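Local coordinates for fatty acid CoA ligase (Marinactinospora thermotolerans, PDB 6SQ8), which belongs to the ANL superfamily of AMP-binding enzymes and binds adenosine monophosphate together with 1-ethanoyl-9H-pyrido[3,4-b]indole-3-carboxylic acid, at residues 304-312 with 321-331; 375-383 with 392-400. All coordinates share one frame; numbering follows the deposited sequence.

Contact 1 of 2, residues 304-312 with 321-331. With EQ2 (1-ethanoyl-9~{H}-pyrido[3,4-b]indole-3-carboxylic acid), chain F.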
# COMPACT_ATOMS: atom_id res chain seq x y z
N PHE A 304 8.28 3.56 0.97
CA PHE A 304 8.70 2.75 2.10
C PHE A 304 9.34 3.61 3.20
O PHE A 304 10.21 4.44 2.90
CB PHE A 304 9.73 1.72 1.64
CG PHE A 304 9.21 0.64 0.73
CD1 PHE A 304 8.16 -0.19 1.13
CD2 PHE A 304 9.79 0.40 -0.50
CE1 PHE A 304 7.69 -1.19 0.31
CE2 PHE A 304 9.32 -0.62 -1.32
CZ PHE A 304 8.27 -1.41 -0.91
N ILE A 305 8.96 3.37 4.46
CA ILE A 305 9.54 4.07 5.61
C ILE A 305 10.20 3.10 6.59
O ILE A 305 11.36 3.30 6.97
CB ILE A 305 8.50 4.95 6.31
CG1 ILE A 305 7.94 6.02 5.37
CG2 ILE A 305 9.10 5.55 7.58
CD1 ILE A 305 6.77 6.78 5.98
N ALA A 306 9.46 2.09 7.05
CA ALA A 306 9.96 1.21 8.11
C ALA A 306 9.44 -0.22 7.93
O ALA A 306 8.48 -0.46 7.20
CB ALA A 306 9.56 1.74 9.45
N ALA A 307 10.13 -1.15 8.58
CA ALA A 307 9.72 -2.54 8.60
C ALA A 307 9.97 -3.15 9.98
O ALA A 307 10.86 -2.76 10.70
CB ALA A 307 10.42 -3.31 7.51
N LEU A 308 9.12 -4.11 10.32
CA LEU A 308 9.18 -4.89 11.54
C LEU A 308 9.54 -6.32 11.14
O LEU A 308 8.78 -6.95 10.40
CB LEU A 308 7.82 -4.80 12.24
CG LEU A 308 7.75 -5.31 13.68
CD1 LEU A 308 8.44 -4.36 14.64
CD2 LEU A 308 6.31 -5.50 14.12
N THR A 309 10.70 -6.80 11.62
CA THR A 309 11.27 -8.08 11.18
C THR A 309 10.57 -9.24 11.87
O THR A 309 9.83 -9.06 12.84
CB THR A 309 12.77 -8.18 11.50
OG1 THR A 309 12.92 -8.34 12.92
CG2 THR A 309 13.55 -6.97 10.99
N PRO A 310 10.76 -10.49 11.40
CA PRO A 310 10.20 -11.65 12.10
C PRO A 310 10.72 -11.80 13.54
O PRO A 310 9.99 -12.25 14.41
CB PRO A 310 10.63 -12.84 11.24
CG PRO A 310 10.88 -12.22 9.87
CD PRO A 310 11.44 -10.84 10.15
N ASP A 311 11.96 -11.39 13.80
CA ASP A 311 12.50 -11.47 15.17
C ASP A 311 11.90 -10.36 16.02
O ASP A 311 11.70 -10.57 17.21
CB ASP A 311 14.03 -11.39 15.21
CG ASP A 311 14.78 -12.56 14.60
OD1 ASP A 311 14.15 -13.61 14.33
OD2 ASP A 311 16.00 -12.40 14.42
N ASP A 312 11.63 -9.18 15.43
CA ASP A 312 10.93 -8.09 16.13
C ASP A 312 9.55 -8.57 16.60
O ASP A 312 9.10 -8.16 17.66
CB ASP A 312 10.75 -6.85 15.25
CG ASP A 312 12.02 -6.12 14.83
OD1 ASP A 312 12.97 -6.13 15.62
OD2 ASP A 312 12.01 -5.50 13.73
N ALA A 321 4.36 -1.60 16.99
CA ALA A 321 5.36 -0.84 16.26
C ALA A 321 5.31 -1.16 14.76
O ALA A 321 4.80 -2.19 14.34
CB ALA A 321 6.73 -1.15 16.79
N VAL A 322 5.86 -0.22 13.98
CA VAL A 322 6.03 -0.36 12.53
C VAL A 322 7.45 -0.83 12.25
O VAL A 322 7.72 -1.39 11.19
CB VAL A 322 5.73 0.96 11.80
CG1 VAL A 322 4.25 1.27 11.82
CG2 VAL A 322 6.51 2.13 12.35
N GLY A 323 8.34 -0.58 13.22
CA GLY A 323 9.68 -1.12 13.22
C GLY A 323 10.72 -0.03 13.18
O GLY A 323 10.43 1.13 13.44
N ARG A 324 11.95 -0.44 12.86
CA ARG A 324 13.04 0.48 12.64
C ARG A 324 12.89 1.10 11.25
O ARG A 324 12.45 0.43 10.33
CB ARG A 324 14.39 -0.24 12.78
CG ARG A 324 14.82 -0.47 14.23
CD ARG A 324 16.33 -0.60 14.37
NE ARG A 324 16.71 -0.93 15.73
CZ ARG A 324 16.72 -2.17 16.23
NH1 ARG A 324 16.30 -3.18 15.49
NH2 ARG A 324 17.13 -2.39 17.47
N PRO A 325 13.22 2.39 11.06
CA PRO A 325 13.26 2.97 9.72
C PRO A 325 14.23 2.19 8.82
O PRO A 325 15.22 1.65 9.31
CB PRO A 325 13.78 4.40 9.94
CG PRO A 325 13.42 4.69 11.37
CD PRO A 325 13.59 3.37 12.09
N LEU A 326 13.92 2.14 7.53
CA LEU A 326 14.77 1.49 6.57
C LEU A 326 16.07 2.26 6.39
O LEU A 326 16.18 3.42 6.80
CB LEU A 326 13.99 1.36 5.26
CG LEU A 326 12.78 0.44 5.30
CD1 LEU A 326 12.11 0.38 3.94
CD2 LEU A 326 13.17 -0.96 5.73
N PRO A 327 17.11 1.63 5.80
CA PRO A 327 18.35 2.34 5.45
C PRO A 327 18.05 3.54 4.54
O PRO A 327 17.29 3.41 3.57
CB PRO A 327 19.18 1.28 4.71
CG PRO A 327 18.63 -0.05 5.16
CD PRO A 327 17.17 0.21 5.43
N HIS A 328 18.63 4.69 4.91
CA HIS A 328 18.59 5.96 4.18
C HIS A 328 17.30 6.71 4.51
O HIS A 328 17.05 7.77 3.91
CB HIS A 328 18.80 5.79 2.66
CG HIS A 328 19.95 4.90 2.31
ND1 HIS A 328 21.27 5.27 2.52
CD2 HIS A 328 20.00 3.66 1.77
CE1 HIS A 328 22.07 4.30 2.11
NE2 HIS A 328 21.32 3.30 1.68
N VAL A 329 16.49 6.17 5.43
CA VAL A 329 15.25 6.82 5.84
C VAL A 329 15.48 7.52 7.18
O VAL A 329 15.65 6.89 8.20
CB VAL A 329 14.07 5.84 5.92
CG1 VAL A 329 12.76 6.56 6.23
CG2 VAL A 329 13.93 5.04 4.64
N GLU A 330 15.49 8.86 7.11
CA GLU A 330 15.58 9.71 8.26
C GLU A 330 14.17 10.01 8.76
O GLU A 330 13.31 10.34 7.97
CB GLU A 330 16.31 11.00 7.89
CG GLU A 330 17.69 10.77 7.27
CD GLU A 330 18.36 12.01 6.68
OE1 GLU A 330 18.70 12.94 7.48
OE2 GLU A 330 18.51 12.06 5.43
N VAL A 331 13.94 9.86 10.06
CA VAL A 331 12.65 10.15 10.67
C VAL A 331 12.87 11.10 11.85
O VAL A 331 13.77 10.89 12.66
CB VAL A 331 11.94 8.87 11.14
CG1 VAL A 331 10.58 9.19 11.74
CG2 VAL A 331 11.80 7.86 10.01
C1 EQ2 F . 5.23 -0.43 2.33
C2 EQ2 F . 3.79 -0.07 2.44
O1 EQ2 F . 3.07 -0.73 3.17
C3 EQ2 F . 3.23 1.06 1.62
N1 EQ2 F . 2.05 1.56 2.01
C4 EQ2 F . 1.48 2.55 1.31
C5 EQ2 F . 0.13 3.04 1.78
O2 EQ2 F . -0.36 2.55 2.82
O3 EQ2 F . -0.42 3.88 1.05
C6 EQ2 F . 2.06 3.10 0.17
C7 EQ2 F . 3.28 2.61 -0.25
C8 EQ2 F . 4.17 2.92 -1.34
C9 EQ2 F . 4.15 3.83 -2.39
C10 EQ2 F . 5.21 3.85 -3.27
C11 EQ2 F . 6.29 2.98 -3.12
C12 EQ2 F . 6.35 2.08 -2.09
C13 EQ2 F . 5.27 2.06 -1.20
N2 EQ2 F . 5.08 1.25 -0.10
C14 EQ2 F . 3.88 1.57 0.48

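Contact 2 of 2, residues 375-383 with 392-400. With AMP (adenosine monophosphate), chain G.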
# COMPACT_ATOMS: atom_id res chain seq x y z
N TRP A 375 12.02 17.50 3.89
CA TRP A 375 11.29 16.65 4.84
C TRP A 375 9.83 16.58 4.41
O TRP A 375 9.24 17.58 4.04
CB TRP A 375 11.41 17.18 6.27
CG TRP A 375 12.79 17.02 6.84
CD1 TRP A 375 13.84 17.87 6.70
CD2 TRP A 375 13.28 15.90 7.61
NE1 TRP A 375 14.95 17.36 7.32
CE2 TRP A 375 14.63 16.16 7.90
CE3 TRP A 375 12.70 14.72 8.09
CZ2 TRP A 375 15.41 15.29 8.66
CZ3 TRP A 375 13.47 13.86 8.83
CH2 TRP A 375 14.81 14.14 9.11
N LEU A 376 9.27 15.37 4.50
CA LEU A 376 7.87 15.09 4.20
C LEU A 376 7.09 14.85 5.49
O LEU A 376 7.52 14.11 6.36
CB LEU A 376 7.81 13.88 3.27
CG LEU A 376 6.43 13.24 3.11
CD1 LEU A 376 5.47 14.21 2.49
CD2 LEU A 376 6.51 11.98 2.27
N ARG A 377 5.96 15.54 5.62
CA ARG A 377 4.94 15.36 6.66
C ARG A 377 4.09 14.15 6.27
O ARG A 377 3.25 14.24 5.38
CB ARG A 377 4.13 16.66 6.73
CG ARG A 377 3.17 16.85 7.90
CD ARG A 377 2.34 18.10 7.55
NE ARG A 377 1.26 18.47 8.46
CZ ARG A 377 1.28 19.49 9.34
NH1 ARG A 377 2.37 20.23 9.48
NH2 ARG A 377 0.22 19.74 10.08
N THR A 378 4.30 13.02 6.94
CA THR A 378 3.61 11.79 6.64
C THR A 378 2.10 11.94 6.85
O THR A 378 1.33 11.36 6.11
CB THR A 378 4.10 10.62 7.50
OG1 THR A 378 3.88 10.97 8.87
CG2 THR A 378 5.56 10.29 7.24
N GLY A 379 1.72 12.69 7.89
CA GLY A 379 0.32 12.77 8.31
C GLY A 379 0.02 11.85 9.50
O GLY A 379 -1.11 11.81 9.98
N ASP A 380 1.04 11.11 9.94
CA ASP A 380 0.96 10.22 11.06
C ASP A 380 1.60 10.89 12.27
O ASP A 380 2.44 11.79 12.13
CB ASP A 380 1.66 8.90 10.80
CG ASP A 380 0.96 8.07 9.75
OD1 ASP A 380 -0.31 7.96 9.85
OD2 ASP A 380 1.67 7.55 8.82
N VAL A 381 1.18 10.40 13.44
CA VAL A 381 1.65 10.83 14.73
C VAL A 381 2.17 9.58 15.46
O VAL A 381 1.61 8.50 15.35
CB VAL A 381 0.49 11.52 15.46
CG1 VAL A 381 0.65 11.50 16.96
CG2 VAL A 381 0.31 12.94 14.98
N GLY A 382 3.28 9.74 16.19
CA GLY A 382 3.89 8.59 16.85
C GLY A 382 5.12 8.95 17.67
O GLY A 382 5.35 10.11 18.00
N THR A 383 5.89 7.92 18.03
CA THR A 383 7.04 8.07 18.87
C THR A 383 7.95 6.84 18.76
O THR A 383 7.51 5.76 18.37
CB THR A 383 6.61 8.28 20.33
OG1 THR A 383 7.76 8.70 21.05
CG2 THR A 383 6.05 7.03 20.98
N LEU A 392 3.30 4.12 15.90
CA LEU A 392 2.31 5.07 15.46
C LEU A 392 1.12 5.05 16.42
O LEU A 392 0.53 4.00 16.61
CB LEU A 392 1.83 4.71 14.05
CG LEU A 392 2.92 4.72 12.97
CD1 LEU A 392 2.33 4.40 11.60
CD2 LEU A 392 3.69 6.04 12.93
N THR A 393 0.74 6.23 16.94
CA THR A 393 -0.39 6.37 17.82
C THR A 393 -1.65 6.81 17.07
O THR A 393 -2.75 6.60 17.59
CB THR A 393 -0.08 7.34 18.96
OG1 THR A 393 0.08 8.66 18.41
CG2 THR A 393 1.13 6.90 19.76
N ASP A 394 -1.50 7.42 15.89
CA ASP A 394 -2.67 7.91 15.16
C ASP A 394 -2.29 8.56 13.82
O ASP A 394 -1.23 9.12 13.64
CB ASP A 394 -3.43 8.98 15.95
CG ASP A 394 -4.85 8.60 16.35
OD1 ASP A 394 -5.47 7.80 15.62
OD2 ASP A 394 -5.32 9.11 17.38
N ARG A 395 -3.23 8.50 12.89
CA ARG A 395 -3.39 9.48 11.81
C ARG A 395 -3.72 10.83 12.47
O ARG A 395 -4.50 10.88 13.41
CB ARG A 395 -4.50 8.93 10.90
CG ARG A 395 -4.41 9.23 9.42
CD ARG A 395 -3.04 9.16 8.77
NE ARG A 395 -3.08 9.97 7.55
CZ ARG A 395 -2.13 9.99 6.62
NH1 ARG A 395 -1.00 9.35 6.82
NH2 ARG A 395 -2.32 10.66 5.49
N LEU A 396 -3.13 11.91 11.98
CA LEU A 396 -3.28 13.26 12.59
C LEU A 396 -4.76 13.69 12.64
O LEU A 396 -5.20 14.32 13.59
CB LEU A 396 -2.44 14.23 11.75
CG LEU A 396 -2.20 15.62 12.32
CD1 LEU A 396 -1.74 15.57 13.76
CD2 LEU A 396 -1.16 16.38 11.49
N GLN A 397 -5.54 13.34 11.61
CA GLN A 397 -6.96 13.67 11.53
C GLN A 397 -7.81 12.85 12.54
O GLN A 397 -8.97 13.18 12.76
CB GLN A 397 -7.46 13.47 10.09
N ASP A 398 -7.25 11.80 13.15
CA ASP A 398 -8.01 10.85 13.98
C ASP A 398 -7.80 11.08 15.48
O ASP A 398 -8.48 10.45 16.29
CB ASP A 398 -7.61 9.41 13.66
CG ASP A 398 -8.08 8.96 12.29
OD1 ASP A 398 -8.95 9.68 11.66
OD2 ASP A 398 -7.61 7.88 11.86
N ILE A 399 -6.89 11.98 15.85
CA ILE A 399 -6.62 12.28 17.24
C ILE A 399 -7.91 12.84 17.85
O ILE A 399 -8.54 13.69 17.26
CB ILE A 399 -5.48 13.30 17.38
CG1 ILE A 399 -4.18 12.79 16.77
CG2 ILE A 399 -5.30 13.70 18.84
CD1 ILE A 399 -3.11 13.84 16.67
N ILE A 400 -8.25 12.38 19.06
CA ILE A 400 -9.39 12.88 19.77
C ILE A 400 -8.89 13.88 20.82
O ILE A 400 -8.14 13.50 21.73
CB ILE A 400 -10.16 11.72 20.40
CG1 ILE A 400 -10.78 10.84 19.31
CG2 ILE A 400 -11.22 12.24 21.37
CD1 ILE A 400 -10.95 9.38 19.69
P AMP G . -2.07 6.61 2.22
O1P AMP G . -0.87 6.33 1.36
O2P AMP G . -2.25 8.08 2.61
O3P AMP G . -3.31 5.96 1.63
O5' AMP G . -1.75 5.77 3.59
C5' AMP G . -0.78 6.11 4.60
C4' AMP G . -1.29 5.84 6.01
O4' AMP G . -1.68 4.49 6.21
C3' AMP G . -0.22 6.06 7.04
O3' AMP G . -0.36 7.40 7.43
C2' AMP G . -0.47 5.07 8.18
O2' AMP G . -1.22 5.55 9.32
C1' AMP G . -1.25 3.97 7.48
N9 AMP G . -0.36 2.78 7.34
C8 AMP G . 0.22 2.31 6.21
N7 AMP G . 0.96 1.21 6.49
C5 AMP G . 0.86 0.97 7.81
C6 AMP G . 1.39 -0.02 8.78
N6 AMP G . 2.18 -1.02 8.38
N1 AMP G . 1.03 0.10 10.07
C2 AMP G . 0.21 1.11 10.49
N3 AMP G . -0.31 2.06 9.68
C4 AMP G . -0.02 2.03 8.36

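Contact 1 of 2, residues 304-312 with 321-331
Ile305 O accepts a hydrogen bond of 2.9 Å from Leu326 N, close to straight at 168°. Pro325 CA makes a C-H...O contact with the same oxygen at 3.4 Å. Val329 CG1 packs against it at 3.6 Å. Two residues on, Ala307 N gives a weak bond to Arg324 O, 3.3 Å long. These two bonds set an antiparallel register. In it Ala306 and Pro325 form a non-hydrogen-bonded pair, and their side chains diverge.

Leu326 joins two residues of the other strand with its two methyls. With CG anti to the carbonyl carbon (chi1 -67°), CD1 meets Phe304 CB at 3.6 Å, and CD2 meets Ala307 CB at 4.0 Å. Further along, Leu308 CD1 lies against Gly323 CA at 3.7 Å.

The Phe304 ring turns away from this packing and presents one face to EQ2. Atom C12 of EQ2 sits over the ring centre, 4.0 Å above the plane. Opposite Tyr297, Ile305 and Ala306 form a classic beta bulge. Through Phe304, a wall of the EQ2 pocket, the short antiparallel pairing borders the ligand site of an AMP-binding domain.

Contact 2 of 2, residues 375-383 with 392-400
Val381 sits between Thr393, Leu396 and Ile399. Its two methyls divide the work. CG2 meets Leu396 CD1 at 3.6 Å and also touches Ile399 CD1. The Val381 side chain crosses those of Leu396 and Ile399 at about a right angle. CG1 stands anti to the backbone N (chi1 156°) and lies beside Thr393 OG1. The backbone of Val381 fixes the pairing. Its N gives a 2.7 Å hydrogen bond to Asp394 O. Its O takes a 2.9 Å bond from Thr393 N and a weak one from Asp394 N. Thr393 and Asp394 thus both face Val381, which is a classic beta bulge.

Leu396 is also tied through its backbone. Its N gives a hydrogen bond of 2.8 Å to Gly379 O. The other methyl, CD2, touches Arg377 NH2 at 3.9 Å.

Asp380 lies on the face shared with Arg395 and Leu392. Its CG stands anti to the carbonyl carbon (chi1 -68°), and the carboxylate reaches the AMP ribose. AMP O2' gives a 2.6 Å hydrogen bond to Asp380 OD1. The Arg395 guanidinium has this oxygen at its edge, in plane. The salt bridge from Arg395 NH1 to Asp380 OD1 is weak and doubtful. Asp380 OD2 is hydrogen-bonded to Tyr297 OH. On the backbone side, Asp380 N bonds to Thr378 OG1 at 3.0 Å in an ST turn. Thr378 OG1 is also hydrogen-bonded to Val349 O. Leu392 CD1 packs near the AMP base at N3.

The hairpin of strands 380-384 and 390-395 lies between strand 347-352, which pairs with 380-384, and strand 321-325, which pairs with 390-395. Helix 409-418 adjoins it: Leu392 touches Arg410, and Ser409 N bonds to Asp394 OD2.

Overall arrangement
Well along the chain from the N terminus, after the five-stranded parallel sheet, strand 303-308 opens contact 1. This contact closes a short loop, whose eight intervening residues hold neither helix nor strand. The chain then continues along strand 330-334 and through strand 347-352 and the short helix 364-367 before contact 2. Contact 2 closes a beta hairpin. The two contacts follow in series, neither nesting nor crossing, with centres about 16 Å apart. They meet where strand 321-325 pairs with strand 390-395; here Val322 CG1 lies 3.7 Å from Leu392 CD1. Trp375 also packs on the backbone of Glu330 and Val331. Together they line one site: contact 1 touches both ligands and contact 2 holds the AMP ribose.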